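Long-range contacts in putative oxidoreductase (Bacteroides fragilis NCTC 9343, PDB 3FHL), which probably acts as a nucleotide-dependent oxidoreductase of the Gfo/Idh/MocA family, with an NAD-binding Rossmann domain: residues E32-V37 / D63-L68; M118-Q123 / Q322-H327. One frame throughout, in Å; residues are numbered along the deposited sequence.

Interaction 1: residues E32-V37 / D63-L68; sequences ELYKIV and DPEIDL
Lys35 and Asp63 form the salt bridge of this contact. Their side chains reach toward each other tip to tip. Lys35 NZ donates to Asp63 OD2 at 2.5 Å, a short bond, from above the carboxylate plane (39° out of it). The Lys35 chain is extended beyond CG, which carries the amine to Asp63 from strand 31-37.

The other carboxylate oxygen has its own bond. Asp63 OD1 accepts from the backbone N of Glu65 at 2.9 Å, on its anti side. Asp63 is buried, and a bond at each oxygen probably restrains the rotation of its carboxylate.

Tyr34 brings the aromatic contacts. Its psi of -51° departs from the extended strand, consistent with consecutive Tyr34 and Lys35 both pointing toward 63-68. The ring turns an edge to Asp63 and Ile66. Tyr34 CE2 lies 3.2 Å from Asp63 OD2, and the ring is turned 71° from the carboxylate. Tyr34 CD2 packs against Ile66 CG1 at 3.8 Å, also at the edge and in the ring plane. Ile66 CD1 reaches the Lys35 aliphatic chain, with Lys35 CD at 4.2 Å. Leu60 of helix 58-61 touches both Ile66 and Lys35, and Lys7 makes a cation-pi contact with Tyr34.

Water extends the polar network. Water 2 donates to Glu65 OE2 at 2.9 Å and bonds weakly to Tyr34 OH. Water 1 lies within bonding distance of both Glu65 OE2 and Asp63 OD1, and its very short distance to Tyr34 OH makes that link doubtful.

Asp63 starts a type I beta turn that ends at Ile66, and its OD1 closes an Asx turn within it. The turn lies on the Rossmann-fold crossover from strand 52-54 to strand 68-71, and the contact fastens it to strand 31-37.

Interaction 2: residues M118-Q123 / Q322-H327; sequences MLSVYQ and QPLETH
A single beta bridge, Ser120 with His327, joins an edge strand of the Rossmann sheet to the loop ahead of helix 328-347. The CA atoms of Ser120 and His327 are 4.8 Å apart. The backbone bond beside the bridge runs from Val121 N to Thr326 O, at 3.0 Å with an N-H...O angle of 154°. Ser120 CA also approaches Thr326 O at 3.3 Å, a CA-H...O contact.

A side-chain bond reinforces the bridge. Ser120 OG donates to Thr326 OG1 at 2.7 Å. OG1 of Thr326 sits between its own backbone N and carbonyl carbon (chi1 54°), which places it in front of Ser120. Phe310 of helix 309-320 touches both residues, and Trp127 lies against Thr326.

Segment 118-123 carries strand 119-122, the sixth of the parallel sheet, and has strand 91-95 as its neighbour there. Segment 322-327 belongs to the C-terminal part of the chain, between helices 309-320 and 328-347. The contact therefore joins the two family regions of the protein. Leu119 adds a backbone bond to Ala328, at the start of the second helix.

Apolar side chains meet beyond the bridge. Met118 and Leu324 cross at about a right angle, with Met118 CG 3.8 Å from Leu324 CD2. Met118 SD lies 4.0 Å from Leu324 CD1. Leu324 CD2 also rests over one face of the His327 ring, toward the rim.

Beside Val121, water 3 joins the two segments. It donates to Val121 O and to His327 O, and accepts from Gln123 NE2 at 2.9 Å.

In the fold
Interaction 1 closes before interaction 2 opens along the chain, and their centres are about 19 Å apart. Both reach the same six-stranded parallel sheet. Interaction 1 lies within the Rossmann region and joins strand 31-37 to the loop that leads into strand 68-71. Interaction 2 uses one edge strand, 119-122, and ties it to the C-terminal region. The two contacts touch where Leu68 CD1 packs on Met118 CE at 3.7 Å. Asn91 also connects them, bonding to Asp67 O and Met118 N through its side chain. One contact thus holds a crossover within the nucleotide-binding fold, and the other is one of the places where that fold meets the C-terminal region.

Interaction 1: residues E32-V37 / D63-L68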
loop_
_atom_site.group_PDB
_atom_site.type_symbol
_atom_site.label_atom_id
_atom_site.label_comp_id
_atom_site.label_asym_id
_atom_site.label_seq_id
_atom_site.Cartn_x
_atom_site.Cartn_y
_atom_site.Cartn_z
ATOM N N GLU C 32 32.621 -25.374 -14.699
ATOM C CA GLU C 32 32.272 -26.568 -15.442
ATOM C C GLU C 32 31.105 -27.241 -14.735
ATOM O O GLU C 32 31.191 -27.558 -13.538
ATOM C CB GLU C 32 33.466 -27.532 -15.553
ATOM C CG GLU C 32 33.129 -28.816 -16.315
ATOM C CD GLU C 32 34.191 -29.912 -16.205
ATOM O OE1 GLU C 32 34.030 -30.947 -16.887
ATOM O OE2 GLU C 32 35.167 -29.754 -15.439
ATOM N N LEU C 33 30.006 -27.438 -15.462
ATOM C CA LEU C 33 28.915 -28.268 -14.977
ATOM C C LEU C 33 29.396 -29.703 -15.086
ATOM O O LEU C 33 29.175 -30.382 -16.093
ATOM C CB LEU C 33 27.614 -28.040 -15.766
ATOM C CG LEU C 33 26.332 -28.768 -15.300
ATOM C CD1 LEU C 33 25.917 -28.440 -13.853
ATOM C CD2 LEU C 33 25.169 -28.509 -16.265
ATOM N N TYR C 34 30.064 -30.141 -14.024
ATOM C CA TYR C 34 30.877 -31.351 -14.065
ATOM C C TYR C 34 30.045 -32.588 -13.744
ATOM O O TYR C 34 30.049 -33.560 -14.505
ATOM C CB TYR C 34 32.095 -31.202 -13.137
ATOM C CG TYR C 34 32.934 -32.453 -13.011
ATOM C CD1 TYR C 34 33.476 -33.076 -14.144
ATOM C CD2 TYR C 34 33.175 -33.024 -11.762
ATOM C CE1 TYR C 34 34.241 -34.239 -14.030
ATOM C CE2 TYR C 34 33.942 -34.186 -11.635
ATOM C CZ TYR C 34 34.470 -34.787 -12.773
ATOM O OH TYR C 34 35.225 -35.935 -12.652
ATOM N N LYS C 35 29.315 -32.541 -12.636
ATOM C CA LYS C 35 28.528 -33.686 -12.206
ATOM C C LYS C 35 27.109 -33.335 -11.779
ATOM O O LYS C 35 26.900 -32.378 -11.048
ATOM C CB LYS C 35 29.247 -34.431 -11.084
ATOM C CG LYS C 35 30.106 -35.551 -11.594
ATOM C CD LYS C 35 30.835 -36.254 -10.476
ATOM C CE LYS C 35 31.692 -37.342 -11.076
ATOM N NZ LYS C 35 32.740 -37.865 -10.160
ATOM N N ILE C 36 26.139 -34.124 -12.238
ATOM C CA ILE C 36 24.736 -33.927 -11.865
ATOM C C ILE C 36 24.183 -35.188 -11.197
ATOM O O ILE C 36 24.242 -36.277 -11.770
ATOM C CB ILE C 36 23.856 -33.530 -13.094
ATOM C CG1 ILE C 36 24.369 -32.231 -13.738
ATOM C CG2 ILE C 36 22.395 -33.374 -12.693
ATOM C CD1 ILE C 36 23.822 -31.961 -15.135
ATOM N N VAL C 37 23.659 -35.040 -9.983
ATOM C CA VAL C 37 22.926 -36.130 -9.342
ATOM C C VAL C 37 21.539 -36.311 -9.971
ATOM O O VAL C 37 20.685 -35.413 -9.941
ATOM C CB VAL C 37 22.754 -35.926 -7.834
ATOM C CG1 VAL C 37 22.077 -37.147 -7.197
ATOM C CG2 VAL C 37 24.085 -35.666 -7.174
ATOM N N ASP C 63 33.947 -36.605 -4.247
ATOM C CA ASP C 63 34.707 -36.343 -5.455
ATOM C C ASP C 63 35.821 -35.338 -5.166
ATOM O O ASP C 63 35.540 -34.173 -4.890
ATOM C CB ASP C 63 33.769 -35.846 -6.560
ATOM C CG ASP C 63 34.452 -35.718 -7.912
ATOM O OD1 ASP C 63 35.657 -35.401 -7.980
ATOM O OD2 ASP C 63 33.769 -35.924 -8.931
ATOM N N PRO C 64 37.100 -35.777 -5.263
ATOM C CA PRO C 64 38.231 -34.922 -4.868
ATOM C C PRO C 64 38.508 -33.767 -5.830
ATOM O O PRO C 64 39.289 -32.876 -5.503
ATOM C CB PRO C 64 39.421 -35.897 -4.874
ATOM C CG PRO C 64 39.058 -36.891 -5.910
ATOM C CD PRO C 64 37.567 -37.091 -5.751
ATOM N N GLU C 65 37.880 -33.790 -7.000
ATOM C CA GLU C 65 38.068 -32.737 -7.991
ATOM C C GLU C 65 36.946 -31.680 -7.988
ATOM O O GLU C 65 37.013 -30.722 -8.750
ATOM C CB GLU C 65 38.250 -33.342 -9.386
ATOM C CG GLU C 65 39.406 -34.358 -9.467
ATOM C CD GLU C 65 39.643 -34.897 -10.866
ATOM O OE1 GLU C 65 40.818 -34.939 -11.286
ATOM O OE2 GLU C 65 38.668 -35.281 -11.548
ATOM N N ILE C 66 35.929 -31.842 -7.144
ATOM C CA ILE C 66 34.834 -30.848 -7.109
ATOM C C ILE C 66 35.167 -29.674 -6.178
ATOM O O ILE C 66 35.580 -29.877 -5.040
ATOM C CB ILE C 66 33.444 -31.494 -6.819
ATOM C CG1 ILE C 66 32.945 -32.230 -8.069
ATOM C CG2 ILE C 66 32.408 -30.429 -6.397
ATOM C CD1 ILE C 66 31.678 -33.103 -7.862
ATOM N N ASP C 67 35.031 -28.454 -6.700
ATOM C CA ASP C 67 35.277 -27.230 -5.930
ATOM C C ASP C 67 34.000 -26.735 -5.261
ATOM O O ASP C 67 34.040 -26.173 -4.163
ATOM C CB ASP C 67 35.796 -26.119 -6.860
ATOM C CG ASP C 67 37.101 -26.490 -7.557
ATOM O OD1 ASP C 67 38.075 -26.818 -6.849
ATOM O OD2 ASP C 67 37.157 -26.436 -8.806
ATOM N N LEU C 68 32.874 -26.926 -5.948
ATOM C CA LEU C 68 31.595 -26.318 -5.553
ATOM C C LEU C 68 30.426 -27.276 -5.706
ATOM O O LEU C 68 30.283 -27.942 -6.737
ATOM C CB LEU C 68 31.335 -25.037 -6.365
ATOM C CG LEU C 68 30.006 -24.264 -6.186
ATOM C CD1 LEU C 68 29.941 -23.605 -4.827
ATOM C CD2 LEU C 68 29.827 -23.218 -7.283
HETATM O O HOH W 1 36.361 -36.474 -10.583
HETATM O O HOH W 2 37.519 -34.773 -14.129
#

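Interaction 2: residues M118-Q123 / Q322-H327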
loop_
_atom_site.group_PDB
_atom_site.type_symbol
_atom_site.label_atom_id
_atom_site.label_comp_id
_atom_site.label_asym_id
_atom_site.label_seq_id
_atom_site.Cartn_x
_atom_site.Cartn_y
_atom_site.Cartn_z
ATOM N N MET C 118 33.347 -21.244 1.431
ATOM C CA MET C 118 32.205 -20.388 1.066
ATOM C C MET C 118 30.884 -21.098 1.378
ATOM O O MET C 118 30.703 -22.269 1.036
ATOM C CB MET C 118 32.256 -20.021 -0.426
ATOM C CG MET C 118 31.212 -18.950 -0.874
ATOM S SD MET C 118 30.927 -18.912 -2.663
ATOM C CE MET C 118 30.040 -20.444 -2.854
ATOM N N LEU C 119 29.980 -20.395 2.057
ATOM C CA LEU C 119 28.597 -20.866 2.212
ATOM C C LEU C 119 27.630 -19.769 1.764
ATOM O O LEU C 119 27.489 -18.743 2.432
ATOM C CB LEU C 119 28.297 -21.289 3.648
ATOM C CG LEU C 119 26.895 -21.832 3.960
ATOM C CD1 LEU C 119 26.569 -23.069 3.129
ATOM C CD2 LEU C 119 26.780 -22.120 5.449
ATOM N N SER C 120 26.989 -20.014 0.623
ATOM C CA SER C 120 26.077 -19.074 -0.024
ATOM C C SER C 120 24.644 -19.597 0.008
ATOM O O SER C 120 24.420 -20.808 -0.064
ATOM C CB SER C 120 26.514 -18.855 -1.482
ATOM O OG SER C 120 25.592 -18.060 -2.223
ATOM N N VAL C 121 23.675 -18.682 0.132
ATOM C CA VAL C 121 22.275 -19.030 -0.089
ATOM C C VAL C 121 21.770 -18.344 -1.355
ATOM O O VAL C 121 21.957 -17.140 -1.529
ATOM C CB VAL C 121 21.381 -18.760 1.150
ATOM C CG1 VAL C 121 19.896 -18.959 0.814
ATOM C CG2 VAL C 121 21.748 -19.722 2.273
ATOM N N TYR C 122 21.169 -19.131 -2.244
ATOM C CA TYR C 122 20.663 -18.650 -3.534
ATOM C C TYR C 122 19.465 -17.709 -3.367
ATOM O O TYR C 122 18.368 -18.141 -3.011
ATOM C CB TYR C 122 20.265 -19.834 -4.412
ATOM C CG TYR C 122 19.938 -19.462 -5.841
ATOM C CD1 TYR C 122 20.900 -18.885 -6.672
ATOM C CD2 TYR C 122 18.677 -19.712 -6.370
ATOM C CE1 TYR C 122 20.617 -18.555 -7.990
ATOM C CE2 TYR C 122 18.382 -19.389 -7.677
ATOM C CZ TYR C 122 19.355 -18.817 -8.484
ATOM O OH TYR C 122 19.055 -18.487 -9.778
ATOM N N GLN C 123 19.688 -16.426 -3.626
ATOM C CA GLN C 123 18.615 -15.428 -3.621
ATOM C C GLN C 123 18.691 -14.654 -4.928
ATOM O O GLN C 123 19.331 -13.605 -5.013
ATOM C CB GLN C 123 18.737 -14.497 -2.399
ATOM C CG GLN C 123 18.764 -15.238 -1.050
ATOM C CD GLN C 123 18.377 -14.367 0.123
ATOM O OE1 GLN C 123 17.222 -13.973 0.256
ATOM N NE2 GLN C 123 19.337 -14.080 0.998
ATOM N N GLN C 322 36.909 -11.159 -4.388
ATOM C CA GLN C 322 35.876 -10.124 -4.247
ATOM C C GLN C 322 34.871 -10.517 -3.160
ATOM O O GLN C 322 34.754 -11.700 -2.847
ATOM C CB GLN C 322 35.173 -9.884 -5.595
ATOM C CG GLN C 322 36.114 -9.423 -6.722
ATOM C CD GLN C 322 36.964 -8.244 -6.309
ATOM O OE1 GLN C 322 36.468 -7.129 -6.161
ATOM N NE2 GLN C 322 38.261 -8.486 -6.114
ATOM N N PRO C 323 34.156 -9.532 -2.568
ATOM C CA PRO C 323 33.103 -9.854 -1.595
ATOM C C PRO C 323 32.002 -10.749 -2.160
ATOM O O PRO C 323 31.555 -10.539 -3.279
ATOM C CB PRO C 323 32.520 -8.483 -1.258
ATOM C CG PRO C 323 33.652 -7.543 -1.486
ATOM C CD PRO C 323 34.293 -8.074 -2.735
ATOM N N LEU C 324 31.607 -11.757 -1.391
ATOM C CA LEU C 324 30.444 -12.565 -1.721
ATOM C C LEU C 324 29.199 -11.740 -1.418
ATOM O O LEU C 324 29.103 -11.131 -0.354
ATOM C CB LEU C 324 30.454 -13.847 -0.892
ATOM C CG LEU C 324 29.226 -14.757 -0.923
ATOM C CD1 LEU C 324 29.043 -15.352 -2.291
ATOM C CD2 LEU C 324 29.322 -15.836 0.156
ATOM N N GLU C 325 28.259 -11.691 -2.359
ATOM C CA GLU C 325 27.027 -10.908 -2.153
ATOM C C GLU C 325 25.984 -11.677 -1.343
ATOM O O GLU C 325 25.175 -11.078 -0.640
ATOM C CB GLU C 325 26.426 -10.466 -3.493
ATOM C CG GLU C 325 27.279 -9.444 -4.250
ATOM C CD GLU C 325 26.675 -9.027 -5.590
ATOM O OE1 GLU C 325 25.468 -8.694 -5.635
ATOM O OE2 GLU C 325 27.411 -9.022 -6.605
ATOM N N THR C 326 26.025 -13.004 -1.433
ATOM C CA THR C 326 24.941 -13.853 -0.970
ATOM C C THR C 326 25.332 -14.761 0.197
ATOM O O THR C 326 25.034 -15.956 0.197
ATOM C CB THR C 326 24.415 -14.733 -2.121
ATOM O OG1 THR C 326 25.515 -15.443 -2.700
ATOM C CG2 THR C 326 23.728 -13.864 -3.219
ATOM N N HIS C 327 25.979 -14.188 1.200
ATOM C CA HIS C 327 26.273 -14.923 2.429
ATOM C C HIS C 327 25.020 -15.576 2.999
ATOM O O HIS C 327 23.937 -14.992 2.960
ATOM C CB HIS C 327 26.836 -13.992 3.497
ATOM C CG HIS C 327 28.248 -13.562 3.254
ATOM N ND1 HIS C 327 28.573 -12.312 2.778
ATOM C CD2 HIS C 327 29.422 -14.208 3.449
ATOM C CE1 HIS C 327 29.886 -12.209 2.676
ATOM N NE2 HIS C 327 30.425 -13.347 3.078
HETATM O O HOH W 3 22.058 -15.013 0.861
#